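Local coordinates for protein tRNA (cytosine(38)-C(5))-methyltransferase (Schizosaccharomyces pombe, PDB 6FDF) that methylates C5 of cytosine 38 in the anticodon loop of tRNA(Asp), and more weakly of tRNA(Glu), using S-adenosyl-L-methionine as methyl donor, at residues 83-88 with 128-133. Numbering follows the deposited sequence.
Sequences PSCQPF and QGFEES
Phe88 and Cys85, from the Pro-Ser-Cys-Gln loop, which corresponds to motif IV of C5-methyltransferases and carries the predicted catalytic cysteine, pack against Phe130 and its neighbours. The two loops follow the adjacent parallel strands 78-81 and 121-127 of the Rossmann-like sheet, and no hydrogen bond joins 83-88 to 128-133.

The apolar packing centres on Phe88, a flat side chain broad enough to span the turn from Gly129 to Ser133. CG stands anti to the carbonyl carbon (chi1 -64°), and the far side of the ring meets the backbone: CE2 lies 3.6 Å from Gly129 C and CZ 3.6 Å from Phe130 N. Gly129 has a positive phi of 99°, a conformation that suits glycine, which has no side chain, and its bare backbone lies against the Phe88 ring. The Phe88 and Phe130 side chains cross at about a right angle, with Phe88 CE1 at the edge of the Phe130 ring, 3.9 Å from CD1. Beyond, Phe130 packs on Trp169 and helix 134-145.

A sulfur-aromatic contact brings Cys85 SG obliquely to Phe130, 3.6 Å from CE1, so this ring borders the predicted nucleophile, whose side chain is about 9 Å from the bound S-adenosyl-L-homocysteine.

Polar bonds within 128-133 shape the turn. Gly129 N donates to Glu131 OE1. Ser133 turns its CB to Phe88, 3.7 Å from CD1, while its hydroxyl serves the backbone: OG N-caps helix 134-145 and also donates to an in-plane lone pair of Phe130 O at 2.7 Å.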
ATOM      1  N   PRO A  83      -8.378   1.434  -4.713  1.00 29.71           N
ATOM      2  CA  PRO A  83      -8.987   2.554  -5.437  1.00 26.54           C
ATOM      3  C   PRO A  83      -8.711   3.893  -4.772  1.00 30.40           C
ATOM      4  O   PRO A  83      -8.289   3.981  -3.617  1.00 35.50           O
ATOM      5  CB  PRO A  83     -10.484   2.223  -5.416  1.00 32.29           C
ATOM      6  CG  PRO A  83     -10.654   1.330  -4.220  1.00 33.44           C
ATOM      7  CD  PRO A  83      -9.391   0.514  -4.161  1.00 31.19           C
ATOM      8  N   SER A  84      -8.948   4.947  -5.539  1.00 30.54           N
ATOM      9  CA  SER A  84      -8.793   6.324  -5.083  1.00 46.10           C
ATOM     10  C   SER A  84     -10.191   6.814  -4.736  1.00 52.89           C
ATOM     11  O   SER A  84     -10.994   7.112  -5.624  1.00 54.29           O
ATOM     12  CB  SER A  84      -8.135   7.188  -6.156  1.00 54.71           C
ATOM     13  OG  SER A  84      -8.174   8.561  -5.804  1.00 57.10           O
ATOM     14  N   CYS A  85     -10.491   6.885  -3.440  1.00 45.38           N
ATOM     15  CA  CYS A  85     -11.833   7.226  -3.006  1.00 39.05           C
ATOM     16  C   CYS A  85     -11.931   8.537  -2.236  1.00 44.17           C
ATOM     17  O   CYS A  85     -13.049   8.973  -1.944  1.00 45.56           O
ATOM     18  CB  CYS A  85     -12.417   6.073  -2.175  1.00 35.96           C
ATOM     19  SG  CYS A  85     -12.783   4.635  -3.235  1.00 41.29           S
ATOM     20  N   GLN A  86     -10.804   9.180  -1.905  1.00 45.76           N
ATOM     21  CA  GLN A  86     -10.882  10.465  -1.220  1.00 44.20           C
ATOM     22  C   GLN A  86     -11.116  11.588  -2.233  1.00 44.56           C
ATOM     23  O   GLN A  86     -10.591  11.536  -3.349  1.00 40.96           O
ATOM     24  CB  GLN A  86      -9.598  10.737  -0.435  1.00 43.19           C
ATOM     25  CG  GLN A  86      -9.152   9.597   0.457  1.00 51.01           C
ATOM     26  CD  GLN A  86      -8.303  10.067   1.621  1.00 61.75           C
ATOM     27  OE1 GLN A  86      -7.111   9.768   1.698  1.00 64.48           O
ATOM     28  NE2 GLN A  86      -8.916  10.811   2.536  1.00 67.15           N
ATOM     29  N   PRO A  87     -11.902  12.618  -1.877  1.00 45.26           N
ATOM     30  CA  PRO A  87     -12.548  12.794  -0.573  1.00 44.47           C
ATOM     31  C   PRO A  87     -13.782  11.915  -0.431  1.00 46.49           C
ATOM     32  O   PRO A  87     -14.522  11.724  -1.399  1.00 43.86           O
ATOM     33  CB  PRO A  87     -12.934  14.273  -0.575  1.00 44.41           C
ATOM     34  CG  PRO A  87     -13.193  14.570  -2.006  1.00 44.83           C
ATOM     35  CD  PRO A  87     -12.215  13.728  -2.793  1.00 46.55           C
ATOM     36  N   PHE A  88     -13.990  11.378   0.771  1.00 45.76           N
ATOM     37  CA  PHE A  88     -15.142  10.513   1.003  1.00 46.86           C
ATOM     38  C   PHE A  88     -16.452  11.271   0.828  1.00 49.24           C
ATOM     39  O   PHE A  88     -17.439  10.708   0.339  1.00 54.84           O
ATOM     40  CB  PHE A  88     -15.033   9.886   2.393  1.00 50.39           C
ATOM     41  CG  PHE A  88     -13.850   8.970   2.537  1.00 49.74           C
ATOM     42  CD1 PHE A  88     -13.510   8.101   1.514  1.00 40.85           C
ATOM     43  CD2 PHE A  88     -13.061   8.999   3.675  1.00 59.53           C
ATOM     44  CE1 PHE A  88     -12.418   7.261   1.632  1.00 46.22           C
ATOM     45  CE2 PHE A  88     -11.965   8.164   3.796  1.00 57.85           C
ATOM     46  CZ  PHE A  88     -11.644   7.294   2.771  1.00 55.38           C
ATOM     47  N   GLN A 128      -7.779   3.973   6.182  1.00 33.43           N
ATOM     48  CA  GLN A 128      -8.685   3.950   7.319  1.00 38.60           C
ATOM     49  C   GLN A 128      -9.699   5.082   7.198  1.00 39.56           C
ATOM     50  O   GLN A 128      -9.356   6.215   6.850  1.00 44.07           O
ATOM     51  CB  GLN A 128      -7.895   4.074   8.621  1.00 45.31           C
ATOM     52  CG  GLN A 128      -8.736   3.955   9.876  1.00 56.92           C
ATOM     53  CD  GLN A 128      -7.889   3.887  11.128  1.00 62.79           C
ATOM     54  OE1 GLN A 128      -6.740   4.330  11.137  1.00 62.43           O
ATOM     55  NE2 GLN A 128      -8.452   3.334  12.196  1.00 67.06           N
ATOM     56  N   GLY A 129     -10.949   4.775   7.504  1.00 42.71           N
ATOM     57  CA  GLY A 129     -12.032   5.708   7.311  1.00 45.75           C
ATOM     58  C   GLY A 129     -12.828   5.467   6.049  1.00 38.23           C
ATOM     59  O   GLY A 129     -13.939   5.989   5.923  1.00 39.57           O
ATOM     60  N   PHE A 130     -12.286   4.685   5.112  1.00 40.17           N
ATOM     61  CA  PHE A 130     -13.101   4.217   3.997  1.00 38.09           C
ATOM     62  C   PHE A 130     -14.345   3.507   4.507  1.00 36.72           C
ATOM     63  O   PHE A 130     -15.420   3.617   3.909  1.00 37.87           O
ATOM     64  CB  PHE A 130     -12.287   3.286   3.094  1.00 33.27           C
ATOM     65  CG  PHE A 130     -13.077   2.731   1.930  1.00 37.32           C
ATOM     66  CD1 PHE A 130     -13.341   3.513   0.817  1.00 38.71           C
ATOM     67  CD2 PHE A 130     -13.564   1.431   1.962  1.00 31.36           C
ATOM     68  CE1 PHE A 130     -14.075   3.006  -0.248  1.00 38.66           C
ATOM     69  CE2 PHE A 130     -14.296   0.920   0.897  1.00 36.33           C
ATOM     70  CZ  PHE A 130     -14.547   1.713  -0.208  1.00 35.13           C
ATOM     71  N   GLU A 131     -14.221   2.787   5.628  1.00 34.65           N
ATOM     72  CA  GLU A 131     -15.320   1.947   6.094  1.00 36.22           C
ATOM     73  C   GLU A 131     -16.566   2.750   6.432  1.00 37.81           C
ATOM     74  O   GLU A 131     -17.666   2.188   6.431  1.00 40.95           O
ATOM     75  CB  GLU A 131     -14.892   1.119   7.310  1.00 38.72           C
ATOM     76  CG  GLU A 131     -14.724   1.902   8.600  1.00 48.70           C
ATOM     77  CD  GLU A 131     -13.422   2.680   8.655  1.00 58.69           C
ATOM     78  OE1 GLU A 131     -12.649   2.633   7.673  1.00 52.89           O
ATOM     79  OE2 GLU A 131     -13.164   3.325   9.695  1.00 56.29           O
ATOM     80  N   GLU A 132     -16.425   4.045   6.714  1.00 40.21           N
ATOM     81  CA  GLU A 132     -17.559   4.896   7.041  1.00 40.67           C
ATOM     82  C   GLU A 132     -18.077   5.684   5.847  1.00 40.51           C
ATOM     83  O   GLU A 132     -18.993   6.496   6.015  1.00 42.59           O
ATOM     84  CB  GLU A 132     -17.186   5.866   8.169  1.00 47.55           C
ATOM     85  CG  GLU A 132     -16.927   5.191   9.504  1.00 60.47           C
ATOM     86  CD  GLU A 132     -16.547   6.177  10.589  1.00 79.39           C
ATOM     87  OE1 GLU A 132     -16.356   7.369  10.267  1.00 85.37           O
ATOM     88  OE2 GLU A 132     -16.446   5.760  11.762  1.00 86.15           O
ATOM     89  N   SER A 133     -17.528   5.466   4.655  1.00 39.02           N
ATOM     90  CA  SER A 133     -17.832   6.328   3.523  1.00 40.76           C
ATOM     91  C   SER A 133     -19.066   5.848   2.766  1.00 42.88           C
ATOM     92  O   SER A 133     -19.464   4.684   2.845  1.00 37.14           O
ATOM     93  CB  SER A 133     -16.649   6.382   2.559  1.00 36.11           C
ATOM     94  OG  SER A 133     -16.465   5.129   1.907  1.00 36.22           O
TER